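Local structure of cation efflux system protein cusF (Escherichia coli, 3E6Z) at residues A[21-26]-A[42-47]. The protein carries copper in the bacterial periplasm as the metallochaperone of a cation efflux system that confers resistance to copper and silver, binding one copper per polypeptide. The protein carries 1 engineered substitution. Numbering follows the deposited sequence.
With ACT (acetate ion), chain C.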
loop_
_atom_site.group_PDB
_atom_site.type_symbol
_atom_site.label_atom_id
_atom_site.label_comp_id
_atom_site.label_asym_id
_atom_site.label_seq_id
_atom_site.Cartn_x
_atom_site.Cartn_y
_atom_site.Cartn_z
ATOM N N SER A 21 -10.844 11.558 0.300
ATOM C CA SER A 21 -10.820 10.750 -0.909
ATOM C C SER A 21 -10.449 9.313 -0.609
ATOM O O SER A 21 -10.545 8.481 -1.513
ATOM C CB SER A 21 -9.857 11.280 -1.917
ATOM O OG SER A 21 -8.520 11.297 -1.399
ATOM N N LYS A 22 -10.043 9.060 0.664
ATOM C CA LYS A 22 -9.680 7.695 1.143
ATOM C C LYS A 22 -8.437 7.181 0.370
ATOM O O LYS A 22 -8.390 6.052 -0.089
ATOM C CB LYS A 22 -10.844 6.701 1.031
ATOM C CG LYS A 22 -12.117 7.144 1.820
ATOM C CD LYS A 22 -11.928 7.248 3.332
ATOM C CE LYS A 22 -13.146 7.485 4.197
ATOM N NZ LYS A 22 -13.821 8.773 3.941
ATOM N N LYS A 23 -7.388 8.060 0.296
ATOM C CA LYS A 23 -6.189 7.764 -0.464
ATOM C C LYS A 23 -4.956 7.977 0.447
ATOM O O LYS A 23 -4.818 9.047 1.046
ATOM C CB LYS A 23 -6.070 8.635 -1.702
ATOM C CG LYS A 23 -7.187 8.489 -2.717
ATOM C CD LYS A 23 -7.194 7.176 -3.471
ATOM C CE LYS A 23 -8.418 7.108 -4.343
ATOM N NZ LYS A 23 -8.370 5.931 -5.306
ATOM N N ILE A 24 -4.105 7.003 0.483
ATOM C CA ILE A 24 -2.811 7.116 1.175
ATOM C C ILE A 24 -1.773 7.063 0.066
ATOM O O ILE A 24 -1.663 6.078 -0.682
ATOM C CB ILE A 24 -2.597 5.965 2.137
ATOM C CG1 ILE A 24 -3.735 5.899 3.180
ATOM C CG2 ILE A 24 -1.206 6.199 2.919
ATOM C CD1 ILE A 24 -3.612 4.814 4.086
ATOM N N THR A 25 -0.944 8.152 -0.053
ATOM C CA THR A 25 0.133 8.196 -0.999
ATOM C C THR A 25 1.413 7.656 -0.283
ATOM O O THR A 25 1.779 8.205 0.784
ATOM C CB THR A 25 0.340 9.629 -1.507
ATOM O OG1 THR A 25 -0.875 10.041 -2.134
ATOM C CG2 THR A 25 1.438 9.761 -2.490
ATOM N N ILE A 26 1.982 6.599 -0.828
ATOM C CA ILE A 26 3.115 5.892 -0.215
ATOM C C ILE A 26 4.229 5.806 -1.184
ATOM O O ILE A 26 4.042 5.412 -2.365
ATOM C CB ILE A 26 2.719 4.448 0.252
ATOM C CG1 ILE A 26 1.536 4.537 1.197
ATOM C CG2 ILE A 26 3.959 3.706 0.879
ATOM C CD1 ILE A 26 0.989 3.108 1.646
ATOM N N ARG A 42 -0.531 5.785 -5.195
ATOM C CA ARG A 42 -1.718 6.041 -4.405
ATOM C C ARG A 42 -2.407 4.736 -4.043
ATOM O O ARG A 42 -2.706 3.889 -4.964
ATOM C CB ARG A 42 -2.734 6.897 -5.181
ATOM C CG ARG A 42 -2.237 8.297 -5.426
ATOM C CD ARG A 42 -2.988 8.999 -6.577
ATOM N NE ARG A 42 -4.435 9.193 -6.411
ATOM C CZ ARG A 42 -5.012 10.168 -5.714
ATOM N NH1 ARG A 42 -6.331 10.246 -5.643
ATOM N NH2 ARG A 42 -4.318 11.054 -5.003
ATOM N N PHE A 43 -2.700 4.536 -2.794
ATOM C CA PHE A 43 -3.371 3.317 -2.263
ATOM C C PHE A 43 -4.673 3.735 -1.649
ATOM O O PHE A 43 -4.848 4.787 -1.039
ATOM C CB PHE A 43 -2.456 2.630 -1.225
ATOM C CG PHE A 43 -1.184 2.118 -1.830
ATOM C CD1 PHE A 43 -1.170 0.820 -2.420
ATOM C CD2 PHE A 43 -0.005 2.940 -1.945
ATOM C CE1 PHE A 43 -0.122 0.377 -3.142
ATOM C CE2 PHE A 43 1.088 2.434 -2.599
ATOM C CZ PHE A 43 1.087 1.177 -3.207
ATOM N N THR A 44 -5.684 2.857 -1.878
ATOM C CA THR A 44 -7.060 3.175 -1.518
ATOM C C THR A 44 -7.489 2.490 -0.241
ATOM O O THR A 44 -7.325 1.281 -0.094
ATOM C CB THR A 44 -7.996 2.777 -2.681
ATOM O OG1 THR A 44 -7.642 3.499 -3.846
ATOM C CG2 THR A 44 -9.467 3.060 -2.359
ATOM N N ILE A 45 -8.067 3.265 0.690
ATOM C CA ILE A 45 -8.647 2.738 1.905
ATOM C C ILE A 45 -10.097 2.391 1.560
ATOM O O ILE A 45 -10.874 3.215 1.083
ATOM C CB ILE A 45 -8.674 3.807 3.019
ATOM C CG1 ILE A 45 -7.287 4.391 3.277
ATOM C CG2 ILE A 45 -9.319 3.226 4.278
ATOM C CD1 ILE A 45 -7.365 5.659 4.120
ATOM N N THR A 46 -10.451 1.129 1.782
ATOM C CA THR A 46 -11.852 0.677 1.628
ATOM C C THR A 46 -12.390 0.337 3.014
ATOM O O THR A 46 -11.656 0.213 4.000
ATOM C CB THR A 46 -11.901 -0.592 0.717
ATOM O OG1 THR A 46 -11.426 -1.646 1.518
ATOM C CG2 THR A 46 -11.122 -0.414 -0.582
ATOM N N PRO A 47 -13.699 0.055 3.114
ATOM C CA PRO A 47 -14.249 -0.377 4.412
ATOM C C PRO A 47 -13.646 -1.712 4.885
ATOM O O PRO A 47 -13.729 -2.013 6.097
ATOM C CB PRO A 47 -15.749 -0.424 4.177
ATOM C CG PRO A 47 -15.979 0.410 3.118
ATOM C CD PRO A 47 -14.784 0.321 2.171
HETATM C C ACT C . -5.342 5.836 -7.655
HETATM O O ACT C . -6.026 5.408 -6.754
HETATM O OXT ACT C . -5.483 7.047 -8.067
HETATM C CH3 ACT C . -4.335 4.953 -8.245
HETATM O O HOH W 1 -6.665 12.318 -3.481
HETATM O O HOH W 2 -1.401 11.377 -4.483
#
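Two antiparallel strands of the CusF OB-fold barrel, 23-28 and 39-44, meet here with K23, T25, R42 and T44 on one face of the sheet and I24 and F43 on the other. I24 and F43 form a hydrogen-bonded pair: I24 N reaches F43 O at 2.8 Å along a nearly straight line (170°), and F43 N returns a bond to I24 O. I45 N donates to K22 O, 2.9 Å away.

A long, flexible side chain suits K23. Its CB lies over one face of the R42 guanidinium, displaced toward the rim, and CG comes 3.5 Å from R42 NH1. A bend at chi2 (-70°) then turns the chain alongside T44, so that CD and CE pass the hydroxyl before NZ donates to T44 OG1 at 2.9 Å. NZ also donates to O of an acetate, probably from the crystallisation liquor, whose OXT accepts from R42 NE at 2.9 Å. Waters bridge R42 NH1 to S21 OG and R42 NH2 to T25 OG1, holding the guanidinium around its edge.

I24, I26 and F43 are buried, which suits side chains without polar groups. Those of I24 and I45 cross at about a right angle, CG1 and CD1 of each in contact, while I26 CD1 sits 3.7 Å from F43 CD2. F62 and F64 meet F43 edge-to-face, about 6 Å from the copper.

K23 and R42 carry like charges, NZ and NH1 being 4.8 Å apart; the bridging acetate, an anion, would be expected to ease their repulsion in this crystal.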